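Local coordinates for protein glycogen synthase (Cyanobacterium sp. CLg1, PDB 6GNF) that belongs to the bacterial glycogen (starch) synthase family of two-domain glycosyltransferases and binds adenosine-5'-diphosphate and a glycan in this model, at residues M198-P210 and F275-L289. Residues are numbered along the deposited sequence; the frame is centred on the assembly and turned at random.
With AC1 (4,6-dideoxy-4-{[(1S,4R,5S,6S)-4,5,6-trihydroxy-3-(hydroxymethyl)cyclohex-2-en-1-yl]amino}-alpha-D-glucopyranose), chain D; BGC (beta-D-glucopyranose), chain B; SO4 (sulfate ion), chain J.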
ATOM      1  N   MET A 198       3.405  12.967   8.278  1.00 52.61           N
ATOM      2  CA  MET A 198       3.558  12.437   6.943  1.00 53.40           C
ATOM      3  C   MET A 198       3.754  10.929   7.104  1.00 52.84           C
ATOM      4  O   MET A 198       4.738  10.491   7.689  1.00 56.54           O
ATOM      5  CB  MET A 198       4.778  13.097   6.291  1.00 58.40           C
ATOM      6  CG  MET A 198       4.823  13.056   4.782  1.00 63.42           C
ATOM      7  SD  MET A 198       3.459  13.989   4.051  1.00 73.15           S
ATOM      8  CE  MET A 198       2.802  12.669   3.021  1.00 72.05           C
ATOM      9  N   LEU A 199       2.766  10.144   6.691  1.00 51.17           N
ATOM     10  CA  LEU A 199       2.882   8.690   6.740  1.00 49.19           C
ATOM     11  C   LEU A 199       3.189   8.171   5.357  1.00 48.16           C
ATOM     12  O   LEU A 199       2.343   8.200   4.466  1.00 46.11           O
ATOM     13  CB  LEU A 199       1.612   8.043   7.285  1.00 50.19           C
ATOM     14  CG  LEU A 199       1.633   6.513   7.427  1.00 50.61           C
ATOM     15  CD1 LEU A 199       2.866   6.038   8.187  1.00 51.92           C
ATOM     16  CD2 LEU A 199       0.377   6.012   8.118  1.00 49.91           C
ATOM     17  N   LEU A 200       4.415   7.684   5.192  1.00 50.16           N
ATOM     18  CA  LEU A 200       4.907   7.237   3.904  1.00 52.66           C
ATOM     19  C   LEU A 200       4.669   5.744   3.746  1.00 53.19           C
ATOM     20  O   LEU A 200       5.078   4.953   4.603  1.00 52.78           O
ATOM     21  CB  LEU A 200       6.401   7.539   3.794  1.00 55.97           C
ATOM     22  CG  LEU A 200       7.124   6.939   2.588  1.00 60.64           C
ATOM     23  CD1 LEU A 200       6.663   7.612   1.301  1.00 62.29           C
ATOM     24  CD2 LEU A 200       8.634   7.055   2.761  1.00 62.95           C
ATOM     25  N   HIS A 201       3.978   5.363   2.674  1.00 53.46           N
ATOM     26  CA  HIS A 201       3.751   3.949   2.366  1.00 53.11           C
ATOM     27  C   HIS A 201       4.640   3.441   1.246  1.00 54.53           C
ATOM     28  O   HIS A 201       4.881   2.252   1.177  1.00 54.99           O
ATOM     29  CB  HIS A 201       2.292   3.699   1.992  1.00 51.47           C
ATOM     30  CG  HIS A 201       1.327   4.067   3.070  1.00 52.53           C
ATOM     31  ND1 HIS A 201       0.751   3.134   3.897  1.00 52.63           N
ATOM     32  CD2 HIS A 201       0.841   5.272   3.461  1.00 51.68           C
ATOM     33  CE1 HIS A 201      -0.046   3.745   4.751  1.00 53.18           C
ATOM     34  NE2 HIS A 201      -0.017   5.044   4.503  1.00 50.22           N
ATOM     35  N   ASN A 202       5.086   4.334   0.363  1.00 57.41           N
ATOM     36  CA  ASN A 202       5.900   3.954  -0.789  1.00 60.18           C
ATOM     37  C   ASN A 202       6.655   5.142  -1.364  1.00 59.40           C
ATOM     38  O   ASN A 202       6.032   6.063  -1.908  1.00 59.93           O
ATOM     39  CB  ASN A 202       5.022   3.342  -1.884  1.00 62.26           C
ATOM     40  CG  ASN A 202       5.821   2.478  -2.863  1.00 68.91           C
ATOM     41  OD1 ASN A 202       6.945   2.807  -3.253  1.00 68.99           O
ATOM     42  ND2 ASN A 202       5.252   1.369  -3.249  1.00 72.90           N
ATOM     43  N   ILE A 203       7.982   5.089  -1.274  1.00 55.95           N
ATOM     44  CA  ILE A 203       8.856   6.192  -1.675  1.00 57.65           C
ATOM     45  C   ILE A 203       9.067   6.268  -3.184  1.00 56.70           C
ATOM     46  O   ILE A 203       9.595   7.263  -3.674  1.00 59.96           O
ATOM     47  CB  ILE A 203      10.230   6.089  -0.960  1.00 59.56           C
ATOM     48  CG1 ILE A 203      10.990   7.418  -0.981  1.00 61.42           C
ATOM     49  CG2 ILE A 203      11.102   5.008  -1.578  1.00 61.82           C
ATOM     50  CD1 ILE A 203      10.634   8.339   0.155  1.00 61.00           C
ATOM     51  N   ALA A 204       8.658   5.244  -3.924  1.00 55.87           N
ATOM     52  CA  ALA A 204       8.851   5.240  -5.370  1.00 56.78           C
ATOM     53  C   ALA A 204       7.991   6.303  -6.060  1.00 55.93           C
ATOM     54  O   ALA A 204       8.352   6.801  -7.115  1.00 56.81           O
ATOM     55  CB  ALA A 204       8.557   3.876  -5.960  1.00 56.50           C
ATOM     56  N   PHE A 205       6.884   6.696  -5.440  1.00 54.95           N
ATOM     57  CA  PHE A 205       6.015   7.707  -6.019  1.00 56.56           C
ATOM     58  C   PHE A 205       5.988   8.909  -5.086  1.00 54.03           C
ATOM     59  O   PHE A 205       5.643   8.795  -3.904  1.00 54.28           O
ATOM     60  CB  PHE A 205       4.614   7.138  -6.258  1.00 60.15           C
ATOM     61  CG  PHE A 205       4.635   5.816  -6.974  1.00 64.63           C
ATOM     62  CD1 PHE A 205       4.974   5.750  -8.324  1.00 67.60           C
ATOM     63  CD2 PHE A 205       4.370   4.631  -6.291  1.00 66.51           C
ATOM     64  CE1 PHE A 205       5.030   4.537  -8.982  1.00 68.83           C
ATOM     65  CE2 PHE A 205       4.415   3.411  -6.949  1.00 67.89           C
ATOM     66  CZ  PHE A 205       4.741   3.366  -8.297  1.00 69.72           C
ATOM     67  N   GLN A 206       6.373  10.057  -5.633  1.00 51.48           N
ATOM     68  CA  GLN A 206       6.707  11.229  -4.838  1.00 50.35           C
ATOM     69  C   GLN A 206       5.952  12.504  -5.228  1.00 49.18           C
ATOM     70  O   GLN A 206       6.125  13.528  -4.575  1.00 52.96           O
ATOM     71  CB  GLN A 206       8.215  11.473  -4.961  1.00 49.17           C
ATOM     72  CG  GLN A 206       9.055  10.273  -4.570  1.00 49.13           C
ATOM     73  CD  GLN A 206      10.544  10.494  -4.756  1.00 50.20           C
ATOM     74  OE1 GLN A 206      10.971  11.452  -5.403  1.00 49.37           O
ATOM     75  NE2 GLN A 206      11.342   9.578  -4.230  1.00 49.92           N
ATOM     76  N   GLY A 207       5.122  12.444  -6.266  1.00 49.34           N
ATOM     77  CA  GLY A 207       4.449  13.620  -6.782  1.00 48.44           C
ATOM     78  C   GLY A 207       5.444  14.517  -7.475  1.00 51.27           C
ATOM     79  O   GLY A 207       5.541  15.707  -7.162  1.00 51.90           O
ATOM     80  N   ARG A 208       6.213  13.927  -8.389  1.00 51.70           N
ATOM     81  CA  ARG A 208       7.083  14.684  -9.255  1.00 53.64           C
ATOM     82  C   ARG A 208       6.249  15.216 -10.407  1.00 55.08           C
ATOM     83  O   ARG A 208       5.590  14.443 -11.099  1.00 58.17           O
ATOM     84  CB  ARG A 208       8.219  13.816  -9.788  1.00 54.84           C
ATOM     85  CG  ARG A 208       9.103  13.247  -8.697  1.00 54.26           C
ATOM     86  CD  ARG A 208      10.290  12.507  -9.278  1.00 55.42           C
ATOM     87  NE  ARG A 208      11.090  11.865  -8.242  1.00 54.49           N
ATOM     88  CZ  ARG A 208      12.276  11.295  -8.450  1.00 56.35           C
ATOM     89  NH1 ARG A 208      12.811  11.280  -9.665  1.00 59.67           N
ATOM     90  NH2 ARG A 208      12.934  10.735  -7.441  1.00 55.53           N
ATOM     91  N   PHE A 209       6.245  16.538 -10.568  1.00 54.87           N
ATOM     92  CA  PHE A 209       5.508  17.198 -11.633  1.00 53.38           C
ATOM     93  C   PHE A 209       6.362  18.288 -12.233  1.00 54.35           C
ATOM     94  O   PHE A 209       7.253  18.800 -11.568  1.00 54.36           O
ATOM     95  CB  PHE A 209       4.230  17.824 -11.078  1.00 52.07           C
ATOM     96  CG  PHE A 209       3.284  16.829 -10.510  1.00 49.46           C
ATOM     97  CD1 PHE A 209       2.607  15.950 -11.346  1.00 50.00           C
ATOM     98  CD2 PHE A 209       3.078  16.749  -9.145  1.00 48.16           C
ATOM     99  CE1 PHE A 209       1.734  15.019 -10.833  1.00 48.58           C
ATOM    100  CE2 PHE A 209       2.209  15.818  -8.623  1.00 46.96           C
ATOM    101  CZ  PHE A 209       1.533  14.956  -9.470  1.00 47.19           C
ATOM    102  N   PRO A 210       6.095  18.655 -13.493  1.00 55.67           N
ATOM    103  CA  PRO A 210       6.840  19.754 -14.095  1.00 57.52           C
ATOM    104  C   PRO A 210       6.660  21.048 -13.319  1.00 56.32           C
ATOM    105  O   PRO A 210       5.596  21.275 -12.741  1.00 54.58           O
ATOM    106  CB  PRO A 210       6.216  19.888 -15.489  1.00 59.15           C
ATOM    107  CG  PRO A 210       5.545  18.585 -15.751  1.00 58.02           C
ATOM    108  CD  PRO A 210       5.094  18.091 -14.416  1.00 55.86           C
ATOM    109  N   PHE A 275      12.517  -0.441   6.484  1.00 59.40           N
ATOM    110  CA  PHE A 275      12.302   0.424   5.325  1.00 58.55           C
ATOM    111  C   PHE A 275      12.778   1.846   5.612  1.00 58.11           C
ATOM    112  O   PHE A 275      13.405   2.473   4.756  1.00 57.04           O
ATOM    113  CB  PHE A 275      10.841   0.436   4.902  1.00 56.84           C
ATOM    114  CG  PHE A 275      10.569   1.294   3.693  1.00 57.05           C
ATOM    115  CD1 PHE A 275      11.230   1.053   2.495  1.00 57.76           C
ATOM    116  CD2 PHE A 275       9.652   2.327   3.750  1.00 54.74           C
ATOM    117  CE1 PHE A 275      10.982   1.835   1.381  1.00 56.67           C
ATOM    118  CE2 PHE A 275       9.399   3.112   2.640  1.00 54.43           C
ATOM    119  CZ  PHE A 275      10.063   2.865   1.453  1.00 54.69           C
ATOM    120  N   ALA A 276      12.495   2.338   6.818  1.00 58.94           N
ATOM    121  CA  ALA A 276      12.935   3.677   7.224  1.00 59.15           C
ATOM    122  C   ALA A 276      14.455   3.768   7.120  1.00 61.79           C
ATOM    123  O   ALA A 276      15.002   4.747   6.614  1.00 62.52           O
ATOM    124  CB  ALA A 276      12.489   3.971   8.651  1.00 58.01           C
ATOM    125  N   HIS A 277      15.113   2.720   7.604  1.00 64.91           N
ATOM    126  CA  HIS A 277      16.555   2.575   7.508  1.00 68.85           C
ATOM    127  C   HIS A 277      17.029   2.635   6.060  1.00 66.44           C
ATOM    128  O   HIS A 277      18.009   3.297   5.763  1.00 64.99           O
ATOM    129  CB  HIS A 277      16.951   1.241   8.131  1.00 74.09           C
ATOM    130  CG  HIS A 277      18.407   1.114   8.402  1.00 83.38           C
ATOM    131  ND1 HIS A 277      19.343   1.162   7.391  1.00 86.51           N
ATOM    132  CD2 HIS A 277      19.095   0.853   9.540  1.00 88.31           C
ATOM    133  CE1 HIS A 277      20.546   0.981   7.898  1.00 88.41           C
ATOM    134  NE2 HIS A 277      20.424   0.793   9.199  1.00 91.18           N
ATOM    135  N   GLU A 278      16.351   1.912   5.173  1.00 64.29           N
ATOM    136  CA  GLU A 278      16.725   1.896   3.756  1.00 63.67           C
ATOM    137  C   GLU A 278      16.590   3.269   3.134  1.00 62.57           C
ATOM    138  O   GLU A 278      17.472   3.715   2.406  1.00 64.11           O
ATOM    139  CB  GLU A 278      15.866   0.906   2.976  1.00 63.91           C
ATOM    140  CG  GLU A 278      16.231  -0.548   3.212  1.00 64.98           C
ATOM    141  CD  GLU A 278      15.244  -1.526   2.609  1.00 64.88           C
ATOM    142  OE1 GLU A 278      14.086  -1.153   2.343  1.00 65.00           O
ATOM    143  OE2 GLU A 278      15.667  -2.681   2.397  1.00 63.03           O
ATOM    144  N   VAL A 279      15.501   3.960   3.459  1.00 61.54           N
ATOM    145  CA  VAL A 279      15.206   5.260   2.864  1.00 60.45           C
ATOM    146  C   VAL A 279      16.262   6.296   3.237  1.00 62.65           C
ATOM    147  O   VAL A 279      16.693   7.067   2.386  1.00 61.59           O
ATOM    148  CB  VAL A 279      13.801   5.754   3.276  1.00 59.24           C
ATOM    149  CG1 VAL A 279      13.599   7.222   2.922  1.00 58.58           C
ATOM    150  CG2 VAL A 279      12.735   4.911   2.597  1.00 58.86           C
ATOM    151  N   THR A 280      16.672   6.309   4.502  1.00 64.36           N
ATOM    152  CA  THR A 280      17.609   7.326   4.983  1.00 66.83           C
ATOM    153  C   THR A 280      19.071   6.979   4.689  1.00 70.97           C
ATOM    154  O   THR A 280      19.951   7.802   4.924  1.00 74.63           O
ATOM    155  CB  THR A 280      17.450   7.556   6.497  1.00 64.90           C
ATOM    156  OG1 THR A 280      17.542   6.306   7.178  1.00 65.28           O
ATOM    157  CG2 THR A 280      16.102   8.162   6.800  1.00 62.39           C
ATOM    158  N   SER A 281      19.336   5.771   4.200  1.00 72.63           N
ATOM    159  CA  SER A 281      20.715   5.285   4.060  1.00 75.20           C
ATOM    160  C   SER A 281      21.368   5.460   2.697  1.00 75.69           C
ATOM    161  O   SER A 281      22.588   5.416   2.624  1.00 79.87           O
ATOM    162  CB  SER A 281      20.796   3.809   4.413  1.00 76.15           C
ATOM    163  OG  SER A 281      20.475   3.578   5.771  1.00 78.32           O
ATOM    164  N   SER A 282      20.603   5.603   1.619  1.00 74.71           N
ATOM    165  CA  SER A 282      21.216   5.791   0.298  1.00 76.86           C
ATOM    166  C   SER A 282      20.248   6.334  -0.741  1.00 76.63           C
ATOM    167  O   SER A 282      19.036   6.150  -0.616  1.00 76.61           O
ATOM    168  CB  SER A 282      21.810   4.470  -0.221  1.00 79.05           C
ATOM    169  OG  SER A 282      20.818   3.570  -0.681  1.00 78.53           O
ATOM    170  N   PRO A 283      20.784   6.975  -1.798  1.00 79.69           N
ATOM    171  CA  PRO A 283      19.954   7.455  -2.903  1.00 79.71           C
ATOM    172  C   PRO A 283      19.103   6.368  -3.558  1.00 78.92           C
ATOM    173  O   PRO A 283      18.023   6.676  -4.047  1.00 75.98           O
ATOM    174  CB  PRO A 283      20.978   8.004  -3.904  1.00 82.59           C
ATOM    175  CG  PRO A 283      22.170   8.355  -3.081  1.00 83.64           C
ATOM    176  CD  PRO A 283      22.206   7.323  -1.993  1.00 83.11           C
ATOM    177  N   MET A 284      19.567   5.117  -3.533  1.00 81.01           N
ATOM    178  CA  MET A 284      18.806   3.992  -4.075  1.00 84.09           C
ATOM    179  C   MET A 284      17.594   3.701  -3.209  1.00 75.50           C
ATOM    180  O   MET A 284      16.488   3.569  -3.714  1.00 70.85           O
ATOM    181  CB  MET A 284      19.647   2.706  -4.128  1.00 92.17           C
ATOM    182  CG  MET A 284      20.900   2.764  -4.982  1.00102.81           C
ATOM    183  SD  MET A 284      20.558   3.263  -6.679  1.00117.20           S
ATOM    184  CE  MET A 284      20.965   5.014  -6.618  1.00117.25           C
ATOM    185  N   GLY A 285      17.840   3.550  -1.912  1.00 72.38           N
ATOM    186  CA  GLY A 285      16.813   3.162  -0.958  1.00 68.14           C
ATOM    187  C   GLY A 285      15.755   4.226  -0.767  1.00 66.07           C
ATOM    188  O   GLY A 285      14.582   3.899  -0.612  1.00 64.72           O
ATOM    189  N   GLY A 286      16.170   5.494  -0.788  1.00 64.12           N
ATOM    190  CA  GLY A 286      15.251   6.615  -0.638  1.00 61.71           C
ATOM    191  C   GLY A 286      14.847   7.263  -1.949  1.00 61.46           C
ATOM    192  O   GLY A 286      14.270   8.348  -1.947  1.00 59.22           O
ATOM    193  N   VAL A 287      15.196   6.630  -3.071  1.00 61.22           N
ATOM    194  CA  VAL A 287      14.846   7.145  -4.400  1.00 61.56           C
ATOM    195  C   VAL A 287      15.062   8.669  -4.454  1.00 62.62           C
ATOM    196  O   VAL A 287      14.154   9.455  -4.771  1.00 59.49           O
ATOM    197  CB  VAL A 287      13.405   6.732  -4.797  1.00 59.27           C
ATOM    198  CG1 VAL A 287      13.093   7.120  -6.238  1.00 59.57           C
ATOM    199  CG2 VAL A 287      13.243   5.226  -4.634  1.00 59.45           C
ATOM    200  N   GLU A 288      16.291   9.052  -4.112  1.00 65.07           N
ATOM    201  CA  GLU A 288      16.785  10.436  -4.145  1.00 66.44           C
ATOM    202  C   GLU A 288      16.278  11.353  -3.033  1.00 63.85           C
ATOM    203  O   GLU A 288      16.702  12.496  -2.973  1.00 63.26           O
ATOM    204  CB  GLU A 288      16.563  11.083  -5.517  1.00 69.38           C
ATOM    205  CG  GLU A 288      17.291  10.374  -6.646  1.00 73.25           C
ATOM    206  CD  GLU A 288      16.661  10.653  -7.996  1.00 77.11           C
ATOM    207  OE1 GLU A 288      17.238  11.439  -8.763  1.00 81.19           O
ATOM    208  OE2 GLU A 288      15.573  10.099  -8.289  1.00 80.02           O
ATOM    209  N   LEU A 289      15.411  10.865  -2.147  1.00 62.01           N
ATOM    210  CA  LEU A 289      14.953  11.672  -1.009  1.00 63.55           C
ATOM    211  C   LEU A 289      15.626  11.256   0.304  1.00 62.65           C
ATOM    212  O   LEU A 289      15.203  11.675   1.381  1.00 60.64           O
ATOM    213  CB  LEU A 289      13.419  11.642  -0.880  1.00 63.99           C
ATOM    214  CG  LEU A 289      12.663  12.441  -1.952  1.00 67.24           C
ATOM    215  CD1 LEU A 289      13.143  12.170  -3.359  1.00 74.15           C
ATOM    216  CD2 LEU A 289      11.156  12.219  -1.856  1.00 67.37           C
TER
HETATM  217  C1  AC1 D   3      -0.574   3.166  -4.073  1.00 62.34           C
HETATM  218  O2  AC1 D   3       0.456   4.999  -2.842  1.00 58.64           O
HETATM  219  C2  AC1 D   3       0.020   3.628  -2.741  1.00 61.16           C
HETATM  220  C4A AC1 D   3       2.889  -1.332   1.859  1.00 50.53           C
HETATM  221  C3  AC1 D   3       1.171   2.728  -2.289  1.00 59.84           C
HETATM  222  O3  AC1 D   3       1.525   3.132  -0.963  1.00 59.98           O
HETATM  223  C4  AC1 D   3       0.781   1.233  -2.333  1.00 59.69           C
HETATM  224  N4A AC1 D   3       1.847   0.299  -1.900  1.00 53.32           N
HETATM  225  C5  AC1 D   3       0.310   0.937  -3.765  1.00 60.63           C
HETATM  226  O5  AC1 D   3      -0.827   1.754  -4.073  1.00 64.51           O
HETATM  227  C6  AC1 D   3      -0.100  -0.511  -3.976  1.00 63.55           C
HETATM  228  C1B AC1 D   3       2.527   0.321  -0.602  1.00 49.71           C
HETATM  229  C2B AC1 D   3       3.671  -0.724  -0.442  1.00 51.61           C
HETATM  230  O2B AC1 D   3       3.979  -1.425  -1.643  1.00 50.03           O
HETATM  231  C3B AC1 D   3       3.436  -1.835   0.556  1.00 48.80           C
HETATM  232  O3B AC1 D   3       4.679  -2.478   0.840  1.00 51.50           O
HETATM  233  O4  AC1 D   3       2.524  -2.491   2.616  1.00 51.99           O
HETATM  234  C5B AC1 D   3       1.694  -0.443   1.631  1.00 47.20           C
HETATM  235  C7B AC1 D   3       1.516   0.248   0.517  1.00 47.15           C
HETATM  236  C6B AC1 D   3       0.693  -0.302   2.733  1.00 44.05           C
HETATM  237  O6B AC1 D   3       1.397   0.204   3.869  1.00 46.47           O
HETATM  238  C2  BGC B   1       2.710   6.444 -12.438  1.00 74.68           C
HETATM  239  C3  BGC B   1       2.171   6.418 -11.007  1.00 73.99           C
HETATM  240  C4  BGC B   1       1.476   5.073 -10.769  1.00 70.86           C
HETATM  241  C5  BGC B   1       2.308   3.865 -11.227  1.00 70.37           C
HETATM  242  C6  BGC B   1       1.435   2.621 -11.324  1.00 69.93           C
HETATM  243  C1  BGC B   1       3.682   5.270 -12.590  1.00 75.07           C
HETATM  244  O1  BGC B   1       4.360   5.325 -13.851  1.00 81.13           O
HETATM  245  O2  BGC B   1       3.358   7.685 -12.750  1.00 73.46           O
HETATM  246  O3  BGC B   1       1.274   7.514 -10.744  1.00 73.17           O
HETATM  247  O4  BGC B   1       1.217   4.930  -9.371  1.00 64.57           O
HETATM  248  O5  BGC B   1       2.942   4.053 -12.496  1.00 71.28           O
HETATM  249  O6  BGC B   1       2.188   1.523 -10.818  1.00 75.49           O
HETATM  250  S   SO4 J 606       3.979  10.277  -9.501  1.00127.54           S
HETATM  251  O1  SO4 J 606       3.888  10.401  -8.029  1.00114.05           O
HETATM  252  O2  SO4 J 606       4.285  11.605 -10.090  1.00119.32           O
HETATM  253  O3  SO4 J 606       2.688   9.750 -10.015  1.00117.65           O
HETATM  254  O4  SO4 J 606       5.076   9.345  -9.853  1.00128.86           O
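The guanidinium of Arg208 meets its partners at the edge: Glu288 OE2, Gln206 OE1 and the backbone oxygen of Val287 all lie near its plane. The salt bridge runs from Arg208 NH2 to Glu288 OE2 (2.8 Å), which is met from above the carboxylate plane; the two planes are turned 59° apart, and Glu288 OE1 is hydrogen-bonded to Thr231. Arg208 NE and NH2 together grip Gln206 OE1 from one face of the amide, and Asn256 gives the same oxygen a further bond. Gln206 NE2 gives a nearly straight bond to Val287 O (2.9 Å, 168°) and a second one to Ile203 O, so that both ends of the amide are held, with the Leu289 methyls packed against it.

Phe275 has Val279 CG2 over one face, offset toward the rim, and Ile203 CG2 at its edge, 3.9 Å from Phe275 CZ. With CG1 anti to the backbone N (chi1 -161°), Ile203 lays CG1 3.5 Å from Gly286 O and leaves CG2 to touch Val287 CG2. The Phe205 ring holds Ala204 CB over one face and BGC O4 over the other; His201 ND1 is hydrogen-bonded to AC1 O6B in the ring plane (3.0 Å).

Thus the loop after strand 195-200 packs on Phe275 and Val279 of helix 273-281 and on the type I' turn Gly286-Leu289, and supplies His201, Asn202 and Phe205 to the glycan pocket of the Rossmann-like N-terminal domain of a GT-B glycosyltransferase.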